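Local coordinates for protein 2-hydroxyisobutyryl-CoA synthetase (Aquincola tertiaricarbonis, PDB 6HDY) that belongs to the ANL superfamily of AMP-binding enzymes, pairing an AMP-binding domain with a C-terminal domain of the AMP-binding type, at residues L345-N350 / R361-I366; G296-Q301 / C355-P360; R205-L210 / E230-E235. All coordinates share one frame; numbering follows the deposited sequence.

Contact 1 (L345-N350 / R361-I366); sequences LTLWTN and RLPQGI. With 8LQ ([[(2~{R},3~{S},4~{R},5~{R})-5-(6-aminopurin-9-yl)-3,4-bis(oxidanyl)oxolan-2-yl]methoxy-oxidanyl-phosphoryl] (3~{S})-3-oxidanylbutanoate), chain C; SO4 (sulfate ion), chain E.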
loop_
_atom_site.group_PDB
_atom_site.type_symbol
_atom_site.label_atom_id
_atom_site.label_comp_id
_atom_site.label_asym_id
_atom_site.label_seq_id
_atom_site.Cartn_x
_atom_site.Cartn_y
_atom_site.Cartn_z
ATOM N N LEU A 345 -17.662 -19.760 -11.885
ATOM C CA LEU A 345 -18.205 -21.103 -11.834
ATOM C C LEU A 345 -17.700 -21.809 -10.584
ATOM O O LEU A 345 -16.517 -21.718 -10.245
ATOM C CB LEU A 345 -17.878 -21.904 -13.112
ATOM C CG LEU A 345 -18.699 -23.155 -13.327
ATOM C CD1 LEU A 345 -20.107 -22.822 -13.782
ATOM C CD2 LEU A 345 -18.033 -24.083 -14.333
ATOM N N THR A 346 -18.611 -22.491 -9.884
ATOM C CA THR A 346 -18.280 -23.269 -8.686
ATOM C C THR A 346 -19.247 -24.451 -8.546
ATOM O O THR A 346 -20.191 -24.589 -9.318
ATOM C CB THR A 346 -18.270 -22.367 -7.417
ATOM O OG1 THR A 346 -17.575 -23.034 -6.364
ATOM C CG2 THR A 346 -19.671 -21.998 -6.939
ATOM N N LEU A 347 -18.992 -25.287 -7.548
ATOM C CA LEU A 347 -19.828 -26.389 -7.116
ATOM C C LEU A 347 -19.971 -26.170 -5.614
ATOM O O LEU A 347 -18.979 -25.882 -4.926
ATOM C CB LEU A 347 -19.175 -27.760 -7.399
ATOM C CG LEU A 347 -20.083 -28.981 -7.161
ATOM C CD1 LEU A 347 -19.788 -30.065 -8.150
ATOM C CD2 LEU A 347 -19.921 -29.539 -5.765
ATOM N N TRP A 348 -21.198 -26.336 -5.113
ATOM C CA TRP A 348 -21.503 -26.210 -3.693
ATOM C C TRP A 348 -22.200 -27.471 -3.159
ATOM O O TRP A 348 -22.956 -28.123 -3.884
ATOM C CB TRP A 348 -22.268 -24.894 -3.349
ATOM C CG TRP A 348 -23.745 -24.796 -3.681
ATOM C CD1 TRP A 348 -24.447 -25.513 -4.614
ATOM C CD2 TRP A 348 -24.663 -23.830 -3.147
ATOM N NE1 TRP A 348 -25.761 -25.100 -4.638
ATOM C CE2 TRP A 348 -25.921 -24.073 -3.744
ATOM C CE3 TRP A 348 -24.544 -22.785 -2.205
ATOM C CZ2 TRP A 348 -27.046 -23.291 -3.451
ATOM C CZ3 TRP A 348 -25.666 -22.045 -1.888
ATOM C CH2 TRP A 348 -26.897 -22.287 -2.520
ATOM N N THR A 349 -21.878 -27.838 -1.907
ATOM C CA THR A 349 -22.446 -28.998 -1.202
ATOM C C THR A 349 -22.867 -28.545 0.186
ATOM O O THR A 349 -22.472 -27.457 0.618
ATOM C CB THR A 349 -21.456 -30.181 -1.160
ATOM O OG1 THR A 349 -20.210 -29.756 -0.600
ATOM C CG2 THR A 349 -21.242 -30.818 -2.521
ATOM N N ASN A 350 -23.712 -29.329 0.852
ATOM C CA ASN A 350 -24.180 -28.995 2.189
ATOM C C ASN A 350 -24.000 -30.151 3.186
ATOM O O ASN A 350 -24.834 -30.367 4.066
ATOM C CB ASN A 350 -25.613 -28.464 2.172
ATOM C CG ASN A 350 -25.968 -27.646 3.394
ATOM O OD1 ASN A 350 -25.106 -27.016 4.024
ATOM N ND2 ASN A 350 -27.238 -27.663 3.778
ATOM N N ARG A 361 -20.593 -25.316 1.423
ATOM C CA ARG A 361 -19.190 -25.354 1.065
ATOM C C ARG A 361 -18.991 -25.338 -0.452
ATOM O O ARG A 361 -19.825 -25.838 -1.199
ATOM C CB ARG A 361 -18.587 -26.654 1.661
ATOM C CG ARG A 361 -17.070 -26.775 1.629
ATOM C CD ARG A 361 -16.629 -28.040 2.342
ATOM N NE ARG A 361 -15.195 -28.023 2.656
ATOM C CZ ARG A 361 -14.559 -28.963 3.349
ATOM N NH1 ARG A 361 -15.220 -30.017 3.820
ATOM N NH2 ARG A 361 -13.252 -28.869 3.561
ATOM N N LEU A 362 -17.845 -24.809 -0.881
ATOM C CA LEU A 362 -17.323 -24.831 -2.237
ATOM C C LEU A 362 -16.098 -25.769 -2.099
ATOM O O LEU A 362 -14.983 -25.295 -1.838
ATOM C CB LEU A 362 -16.942 -23.423 -2.730
ATOM C CG LEU A 362 -17.995 -22.310 -2.553
ATOM C CD1 LEU A 362 -17.491 -20.980 -3.120
ATOM C CD2 LEU A 362 -19.335 -22.681 -3.190
ATOM N N PRO A 363 -16.321 -27.114 -2.182
ATOM C CA PRO A 363 -15.229 -28.080 -1.929
ATOM C C PRO A 363 -13.983 -27.981 -2.802
ATOM O O PRO A 363 -12.914 -28.479 -2.408
ATOM C CB PRO A 363 -15.909 -29.437 -2.130
ATOM C CG PRO A 363 -17.337 -29.183 -1.972
ATOM C CD PRO A 363 -17.586 -27.818 -2.477
ATOM N N GLN A 364 -14.133 -27.398 -4.005
ATOM C CA GLN A 364 -13.057 -27.247 -4.975
ATOM C C GLN A 364 -12.814 -25.774 -5.287
ATOM O O GLN A 364 -12.185 -25.428 -6.302
ATOM C CB GLN A 364 -13.406 -28.053 -6.234
ATOM C CG GLN A 364 -13.278 -29.559 -6.031
ATOM C CD GLN A 364 -14.374 -30.324 -6.713
ATOM O OE1 GLN A 364 -14.433 -30.410 -7.944
ATOM N NE2 GLN A 364 -15.250 -30.933 -5.923
ATOM N N GLY A 365 -13.276 -24.925 -4.366
ATOM C CA GLY A 365 -13.219 -23.475 -4.475
ATOM C C GLY A 365 -13.958 -23.027 -5.723
ATOM O O GLY A 365 -14.981 -23.609 -6.100
ATOM N N ILE A 366 -13.389 -22.046 -6.414
ATOM C CA ILE A 366 -13.961 -21.452 -7.602
ATOM C C ILE A 366 -13.047 -21.774 -8.771
ATOM O O ILE A 366 -11.836 -21.525 -8.708
ATOM C CB ILE A 366 -14.236 -19.929 -7.352
ATOM C CG1 ILE A 366 -15.374 -19.762 -6.314
ATOM C CG2 ILE A 366 -14.525 -19.148 -8.677
ATOM C CD1 ILE A 366 -15.475 -18.466 -5.663
HETATM N N9 8LQ C . -11.234 -14.833 -7.624
HETATM C C8 8LQ C . -11.044 -14.135 -6.493
HETATM N N7 8LQ C . -10.783 -14.986 -5.506
HETATM C C5 8LQ C . -10.832 -16.228 -6.016
HETATM C C6 8LQ C . -10.600 -17.454 -5.497
HETATM N N6 8LQ C . -10.314 -17.548 -4.208
HETATM N N1 8LQ C . -10.690 -18.570 -6.245
HETATM C C2 8LQ C . -10.991 -18.487 -7.607
HETATM N N3 8LQ C . -11.153 -17.215 -8.135
HETATM C C4 8LQ C . -11.105 -16.125 -7.333
HETATM C CAA 8LQ C . -10.490 -8.570 -3.485
HETATM C CAZ 8LQ C . -10.290 -10.109 -3.459
HETATM O OAE 8LQ C . -8.908 -10.415 -3.617
HETATM C CAL 8LQ C . -11.081 -10.826 -4.570
HETATM C CAS 8LQ C . -10.720 -10.257 -5.949
HETATM O OAC 8LQ C . -9.676 -10.595 -6.498
HETATM O OAQ 8LQ C . -11.597 -9.310 -6.445
HETATM P PBC 8LQ C . -11.572 -8.811 -7.965
HETATM O OAH 8LQ C . -10.168 -8.087 -8.124
HETATM O OAD 8LQ C . -12.708 -7.940 -8.314
HETATM O "O5'" 8LQ C . -11.635 -10.143 -8.812
HETATM C "C5'" 8LQ C . -12.706 -11.038 -8.520
HETATM C "C4'" 8LQ C . -12.591 -12.263 -9.391
HETATM O "O4'" 8LQ C . -11.319 -12.917 -9.133
HETATM C "C3'" 8LQ C . -13.620 -13.211 -8.943
HETATM O "O3'" 8LQ C . -14.885 -12.932 -9.608
HETATM C "C2'" 8LQ C . -13.001 -14.539 -9.384
HETATM O "O2'" 8LQ C . -13.101 -14.725 -10.852
HETATM C "C1'" 8LQ C . -11.555 -14.326 -8.999
HETATM S S SO4 E . -14.158 -33.235 4.326
HETATM O O1 SO4 E . -15.533 -32.838 4.658
HETATM O O2 SO4 E . -13.262 -32.078 4.313
HETATM O O3 SO4 E . -13.670 -34.182 5.330
HETATM O O4 SO4 E . -14.151 -33.854 3.001
HETATM O O HOH W 1 -16.172 -25.915 -5.317
#
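Thr-349 and Arg-361 form a single antiparallel hydrogen-bonded pair, with Thr-349 N to Arg-361 O and Arg-361 N to Thr-349 O both 3.0 Å. The example illustrates how a strand can grip a turn: one run folds into a type I beta turn, Leu-362 to Gly-365, whose last carbonyl still takes a bond from the strand. The tight, buried part surrounds Thr-346. Its OG1 stands anti to the backbone N (chi1 -163°) and donates to Gly-365 O at 2.7 Å, coming from above the carbonyl plane. Leu-362 crosses this threonine at about a right angle, and its CD2 also lies 3.7 Å from Trp-348 CB. Beyond it Ile-366 joins the ligand pocket, placing CB 3.6 Å from C2 of 8LQ. The other side is more open to solvent. Pro-363 CG still comes within 3.2 Å of Thr-349 OG1, but the extended chain of Arg-361 leads loosely away from the pair; its NH1 meets O2 of a sulfate, probably from the crystallisation liquor, at 2.9 Å, and NH2 is also bonded to Asp-295 O. Between the strand and the turn sits one water, which donates to Leu-347 O and Gly-365 O and accepts from Gln-364 N at 2.8 Å.

Contact 2 (G296-Q301 / C355-P360); sequences GMLCWQ and CGRTYP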
loop_
_atom_site.group_PDB
_atom_site.type_symbol
_atom_site.label_atom_id
_atom_site.label_comp_id
_atom_site.label_asym_id
_atom_site.label_seq_id
_atom_site.Cartn_x
_atom_site.Cartn_y
_atom_site.Cartn_z
ATOM N N GLY A 296 -11.050 -26.214 -0.051
ATOM C CA GLY A 296 -12.096 -25.359 -0.579
ATOM C C GLY A 296 -12.468 -24.236 0.370
ATOM O O GLY A 296 -11.631 -23.750 1.148
ATOM N N MET A 297 -13.739 -23.809 0.304
ATOM C CA MET A 297 -14.200 -22.681 1.101
ATOM C C MET A 297 -15.573 -22.902 1.657
ATOM O O MET A 297 -16.384 -23.538 1.014
ATOM C CB MET A 297 -14.238 -21.403 0.234
ATOM C CG MET A 297 -12.891 -20.995 -0.339
ATOM S SD MET A 297 -12.897 -19.439 -1.279
ATOM C CE MET A 297 -13.726 -19.920 -2.741
ATOM N N LEU A 298 -15.858 -22.325 2.824
ATOM C CA LEU A 298 -17.207 -22.317 3.384
ATOM C C LEU A 298 -17.859 -20.969 2.981
ATOM O O LEU A 298 -17.153 -19.983 2.796
ATOM C CB LEU A 298 -17.163 -22.397 4.919
ATOM C CG LEU A 298 -16.626 -23.672 5.596
ATOM C CD1 LEU A 298 -17.002 -23.677 7.051
ATOM C CD2 LEU A 298 -17.083 -24.972 4.871
ATOM N N CYS A 299 -19.187 -20.940 2.868
ATOM C CA CYS A 299 -19.974 -19.748 2.572
ATOM C C CYS A 299 -20.455 -19.230 3.907
ATOM O O CYS A 299 -21.409 -19.775 4.448
ATOM C CB CYS A 299 -21.154 -20.078 1.658
ATOM S SG CYS A 299 -20.687 -20.817 0.078
ATOM N N TRP A 300 -19.793 -18.196 4.449
ATOM C CA TRP A 300 -20.155 -17.576 5.724
ATOM C C TRP A 300 -21.414 -16.725 5.499
ATOM O O TRP A 300 -21.350 -15.509 5.350
ATOM C CB TRP A 300 -18.975 -16.771 6.272
ATOM C CG TRP A 300 -17.758 -17.596 6.562
ATOM C CD1 TRP A 300 -16.983 -18.260 5.659
ATOM C CD2 TRP A 300 -17.121 -17.764 7.839
ATOM N NE1 TRP A 300 -15.932 -18.875 6.298
ATOM C CE2 TRP A 300 -15.979 -18.576 7.634
ATOM C CE3 TRP A 300 -17.397 -17.295 9.142
ATOM C CZ2 TRP A 300 -15.111 -18.938 8.684
ATOM C CZ3 TRP A 300 -16.545 -17.660 10.177
ATOM C CH2 TRP A 300 -15.417 -18.468 9.947
ATOM N N GLN A 301 -22.563 -17.432 5.436
ATOM C CA GLN A 301 -23.901 -16.965 5.076
ATOM C C GLN A 301 -24.456 -15.773 5.860
ATOM O O GLN A 301 -25.219 -14.990 5.287
ATOM C CB GLN A 301 -24.892 -18.137 5.132
ATOM C CG GLN A 301 -24.658 -19.211 4.053
ATOM C CD GLN A 301 -24.764 -18.703 2.628
ATOM O OE1 GLN A 301 -23.881 -17.999 2.114
ATOM N NE2 GLN A 301 -25.814 -19.101 1.933
ATOM N N CYS A 355 -14.666 -28.709 10.713
ATOM C CA CYS A 355 -14.594 -27.665 11.739
ATOM C C CYS A 355 -15.888 -27.592 12.569
ATOM O O CYS A 355 -15.867 -27.073 13.681
ATOM C CB CYS A 355 -14.215 -26.308 11.147
ATOM S SG CYS A 355 -15.455 -25.592 10.039
ATOM N N GLY A 356 -16.977 -28.160 12.042
ATOM C CA GLY A 356 -18.275 -28.146 12.709
ATOM C C GLY A 356 -19.117 -26.910 12.428
ATOM O O GLY A 356 -20.156 -26.710 13.064
ATOM N N ARG A 357 -18.679 -26.059 11.482
ATOM C CA ARG A 357 -19.450 -24.887 11.067
ATOM C C ARG A 357 -20.569 -25.368 10.137
ATOM O O ARG A 357 -20.332 -26.176 9.221
ATOM C CB ARG A 357 -18.559 -23.815 10.415
ATOM C CG ARG A 357 -17.734 -23.026 11.445
ATOM C CD ARG A 357 -16.709 -22.112 10.800
ATOM N NE ARG A 357 -15.935 -21.362 11.790
ATOM C CZ ARG A 357 -14.767 -21.744 12.302
ATOM N NH1 ARG A 357 -14.137 -20.978 13.167
ATOM N NH2 ARG A 357 -14.223 -22.900 11.946
ATOM N N THR A 358 -21.799 -24.924 10.413
ATOM C CA THR A 358 -22.998 -25.343 9.670
ATOM C C THR A 358 -23.266 -24.467 8.423
ATOM O O THR A 358 -24.358 -23.914 8.269
ATOM C CB THR A 358 -24.177 -25.323 10.631
ATOM O OG1 THR A 358 -24.189 -24.037 11.223
ATOM C CG2 THR A 358 -24.097 -26.410 11.719
ATOM N N TYR A 359 -22.269 -24.360 7.531
ATOM C CA TYR A 359 -22.330 -23.541 6.320
ATOM C C TYR A 359 -22.254 -24.390 5.045
ATOM O O TYR A 359 -21.537 -25.403 5.059
ATOM C CB TYR A 359 -21.106 -22.585 6.268
ATOM C CG TYR A 359 -21.074 -21.439 7.258
ATOM C CD1 TYR A 359 -22.176 -20.602 7.425
ATOM C CD2 TYR A 359 -19.906 -21.119 7.941
ATOM C CE1 TYR A 359 -22.126 -19.502 8.282
ATOM C CE2 TYR A 359 -19.855 -20.038 8.821
ATOM C CZ TYR A 359 -20.974 -19.245 9.001
ATOM O OH TYR A 359 -20.931 -18.203 9.894
ATOM N N PRO A 360 -22.825 -23.908 3.892
ATOM C CA PRO A 360 -22.592 -24.595 2.608
ATOM C C PRO A 360 -21.112 -24.421 2.255
ATOM O O PRO A 360 -20.448 -23.501 2.763
ATOM C CB PRO A 360 -23.467 -23.820 1.612
ATOM C CG PRO A 360 -24.426 -23.045 2.456
ATOM C CD PRO A 360 -23.655 -22.708 3.691
#
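In both Trp-300 (chi1 -62°) and Tyr-359 (chi1 -71°), CG stands anti to the carbonyl carbon, and these torsions help bring the two rings together obliquely, their planes 40° apart. Tyr-359 receives backbone as well as side chain: Trp-300 CA sits over the centre of its ring, 3.8 Å from the centroid, a CH-pi contact made where Trp-300 is the centre of an inverse gamma turn. In return Tyr-359 CE2 lies over one face of the indole, offset toward the rim and 3.7 Å from Trp-300 CD2. Leu-298 meets the tyrosine in the plane of its ring, CD1 4.0 Å from Tyr-359 CD2, and the same methyl reaches Cys-355 SG at 3.9 Å. Strand 297-299 is the middle member of a three-stranded antiparallel sheet, and the loop 355-360 leads into its neighbour, strand 361-362; Cys-299 N donates to Pro-360 O at 2.9 Å, just before that strand. Farther on, Gln-301 CG packs 3.7 Å from Pro-360 CD. At the opposite end Arg-357 NE approaches Trp-300 CH2 at 3.5 Å, while NH2 donates to Cys-355 SG within the guanidinium plane. The chemistry implies that between these two segments apolar and aromatic surfaces dominate, with one backbone bond, while Tyr-359 OH is bonded to Asp-302 and Arg-357 NE forms a salt bridge with Glu-39.

Contact 3 (R205-L210 / E230-E235); sequences RLVQWL and EVAREE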
loop_
_atom_site.group_PDB
_atom_site.type_symbol
_atom_site.label_atom_id
_atom_site.label_comp_id
_atom_site.label_asym_id
_atom_site.label_seq_id
_atom_site.Cartn_x
_atom_site.Cartn_y
_atom_site.Cartn_z
ATOM N N ARG A 205 13.764 -8.325 -1.395
ATOM C CA ARG A 205 13.802 -7.761 -0.049
ATOM C C ARG A 205 12.845 -8.477 0.910
ATOM O O ARG A 205 13.206 -8.720 2.058
ATOM C CB ARG A 205 13.587 -6.253 -0.092
ATOM C CG ARG A 205 14.851 -5.517 -0.543
ATOM C CD ARG A 205 14.807 -4.004 -0.365
ATOM N NE ARG A 205 13.767 -3.390 -1.189
ATOM C CZ ARG A 205 12.527 -3.170 -0.769
ATOM N NH1 ARG A 205 11.631 -2.632 -1.588
ATOM N NH2 ARG A 205 12.171 -3.494 0.468
ATOM N N LEU A 206 11.665 -8.882 0.414
ATOM C CA LEU A 206 10.657 -9.600 1.189
ATOM C C LEU A 206 11.161 -10.898 1.765
ATOM O O LEU A 206 10.905 -11.168 2.926
ATOM C CB LEU A 206 9.377 -9.858 0.362
ATOM C CG LEU A 206 8.179 -10.535 1.106
ATOM C CD1 LEU A 206 7.867 -9.826 2.469
ATOM C CD2 LEU A 206 6.927 -10.496 0.227
ATOM N N VAL A 207 11.832 -11.722 0.952
ATOM C CA VAL A 207 12.356 -13.013 1.398
ATOM C C VAL A 207 13.314 -12.816 2.586
ATOM O O VAL A 207 13.215 -13.570 3.558
ATOM C CB VAL A 207 12.934 -13.910 0.261
ATOM C CG1 VAL A 207 11.824 -14.332 -0.697
ATOM C CG2 VAL A 207 14.076 -13.230 -0.497
ATOM N N GLN A 208 14.148 -11.746 2.556
ATOM C CA GLN A 208 15.029 -11.393 3.676
ATOM C C GLN A 208 14.198 -11.040 4.906
ATOM O O GLN A 208 14.528 -11.526 5.984
ATOM C CB GLN A 208 15.990 -10.235 3.324
ATOM C CG GLN A 208 17.034 -10.560 2.245
ATOM C CD GLN A 208 18.017 -11.677 2.603
ATOM O OE1 GLN A 208 18.206 -12.073 3.778
ATOM N NE2 GLN A 208 18.670 -12.215 1.576
ATOM N N TRP A 209 13.091 -10.232 4.742
ATOM C CA TRP A 209 12.202 -9.869 5.847
ATOM C C TRP A 209 11.487 -11.064 6.432
ATOM O O TRP A 209 11.305 -11.109 7.639
ATOM C CB TRP A 209 11.190 -8.770 5.451
ATOM C CG TRP A 209 11.780 -7.400 5.508
ATOM C CD1 TRP A 209 12.518 -6.789 4.537
ATOM C CD2 TRP A 209 11.715 -6.481 6.600
ATOM N NE1 TRP A 209 12.912 -5.545 4.951
ATOM C CE2 TRP A 209 12.438 -5.328 6.219
ATOM C CE3 TRP A 209 11.081 -6.497 7.853
ATOM C CZ2 TRP A 209 12.580 -4.219 7.061
ATOM C CZ3 TRP A 209 11.207 -5.385 8.672
ATOM C CH2 TRP A 209 11.964 -4.279 8.286
ATOM N N LEU A 210 11.075 -12.033 5.591
ATOM C CA LEU A 210 10.384 -13.252 6.044
ATOM C C LEU A 210 11.341 -14.178 6.812
ATOM O O LEU A 210 10.924 -14.837 7.772
ATOM C CB LEU A 210 9.761 -14.013 4.865
ATOM C CG LEU A 210 8.750 -13.249 3.986
ATOM C CD1 LEU A 210 8.506 -13.997 2.699
ATOM C CD2 LEU A 210 7.443 -13.002 4.705
ATOM N N GLU A 230 10.775 -19.116 -5.678
ATOM C CA GLU A 230 11.829 -19.094 -6.701
ATOM C C GLU A 230 12.767 -17.969 -6.348
ATOM O O GLU A 230 13.974 -18.149 -6.435
ATOM C CB GLU A 230 11.275 -18.861 -8.109
ATOM C CG GLU A 230 10.322 -19.931 -8.612
ATOM C CD GLU A 230 9.554 -19.534 -9.857
ATOM O OE1 GLU A 230 9.129 -20.447 -10.599
ATOM O OE2 GLU A 230 9.377 -18.317 -10.097
ATOM N N VAL A 231 12.222 -16.819 -5.903
ATOM C CA VAL A 231 13.048 -15.696 -5.463
ATOM C C VAL A 231 13.851 -16.091 -4.196
ATOM O O VAL A 231 15.053 -15.817 -4.151
ATOM C CB VAL A 231 12.253 -14.373 -5.308
ATOM C CG1 VAL A 231 13.128 -13.262 -4.738
ATOM C CG2 VAL A 231 11.670 -13.940 -6.648
ATOM N N ALA A 232 13.206 -16.782 -3.212
ATOM C CA ALA A 232 13.862 -17.241 -1.976
ATOM C C ALA A 232 15.038 -18.135 -2.342
ATOM O O ALA A 232 16.153 -17.911 -1.865
ATOM C CB ALA A 232 12.879 -17.997 -1.087
ATOM N N ARG A 233 14.806 -19.098 -3.254
ATOM C CA ARG A 233 15.852 -20.004 -3.692
ATOM C C ARG A 233 16.934 -19.252 -4.490
ATOM O O ARG A 233 18.090 -19.383 -4.121
ATOM C CB ARG A 233 15.266 -21.222 -4.409
ATOM C CG ARG A 233 14.465 -22.109 -3.443
ATOM C CD ARG A 233 13.967 -23.391 -4.079
ATOM N NE ARG A 233 12.883 -23.166 -5.038
ATOM C CZ ARG A 233 11.591 -23.291 -4.745
ATOM N NH1 ARG A 233 11.210 -23.649 -3.523
ATOM N NH2 ARG A 233 10.670 -23.063 -5.675
ATOM N N GLU A 234 16.577 -18.358 -5.452
ATOM C CA GLU A 234 17.565 -17.529 -6.178
ATOM C C GLU A 234 18.439 -16.709 -5.201
ATOM O O GLU A 234 19.624 -16.496 -5.464
ATOM C CB GLU A 234 16.877 -16.554 -7.146
ATOM C CG GLU A 234 16.433 -17.162 -8.468
ATOM C CD GLU A 234 15.628 -16.253 -9.385
ATOM O OE1 GLU A 234 14.748 -15.509 -8.887
ATOM O OE2 GLU A 234 15.842 -16.330 -10.617
ATOM N N GLU A 235 17.839 -16.273 -4.067
ATOM C CA GLU A 235 18.449 -15.479 -2.994
ATOM C C GLU A 235 19.158 -16.338 -1.927
ATOM O O GLU A 235 19.545 -15.821 -0.872
ATOM C CB GLU A 235 17.369 -14.583 -2.352
ATOM C CG GLU A 235 17.818 -13.162 -2.086
ATOM C CD GLU A 235 18.160 -12.308 -3.290
ATOM O OE1 GLU A 235 17.816 -12.693 -4.431
ATOM O OE2 GLU A 235 18.756 -11.227 -3.080
#
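Two neighbouring helices of a parallel alpha/beta layer, 202-213 and 222-234, meet where Val-207 faces Ala-232, a worked example of how a small residue lets helices come close. Val-207 CA and Ala-232 CA are 5.6 Å apart, the closest CA pair of the two segments. The branches of the valine divide the work: CG1, anti to the carbonyl carbon (chi1 -66°), rests 3.8 Å from Ala-232 CB and equally near the Ala-232 backbone, whereas CG2 turns to Glu-235 CB at 4.0 Å and, more distantly, to Val-231 CG1 at 4.3 Å. In the fold, these helices belong to successive beta-alpha-beta crossovers: helix 202-213 leads from strand 191-193 to strand 217-220, and helix 222-234 carries the chain on from there to strand 246-249. Leu-206 and Leu-210 pack against Cys-167 of strand 165-168, while Arg-205 and Trp-209 pack on Leu-174 of the second subunit. At the more exposed margin Gln-208 and Glu-235 cross at about a right angle. The glutamine chain bends at chi2 (-62°), which turns CD back; NE2 at its end lies 3.9 Å from Glu-235 CG, touching the aliphatic part of the acid, and the amide and carboxylate planes stand 72° apart. Glu-235 is the first residue to leave helical geometry, yet its N still donates to Val-231 O at 2.8 Å. From the same helix Glu-230 reaches away to form a salt bridge with Arg-462.

Contacts 1 and 2 share one piece of architecture: strands 361-362 and 297-299 are neighbours in a sheet, Leu-362 N lies 2.7 Å from Met-297 O in a probable hydrogen bond, and the centres of the two contacts lie about 10 Å apart. Along the chain their segments alternate. Contact 2 is wholly buried and mostly aromatic and apolar; contact 1 is partly buried, richer in backbone and water-mediated bonds, and touches 8LQ through Ile-366. Contact 3 stands apart, its centre about 34 Å from that of contact 1. It joins helices mainly by small aliphatic groups, over a much smaller area; its valine and alanine centre is buried, while the Gln-208 and Glu-235 edge lies toward the surface.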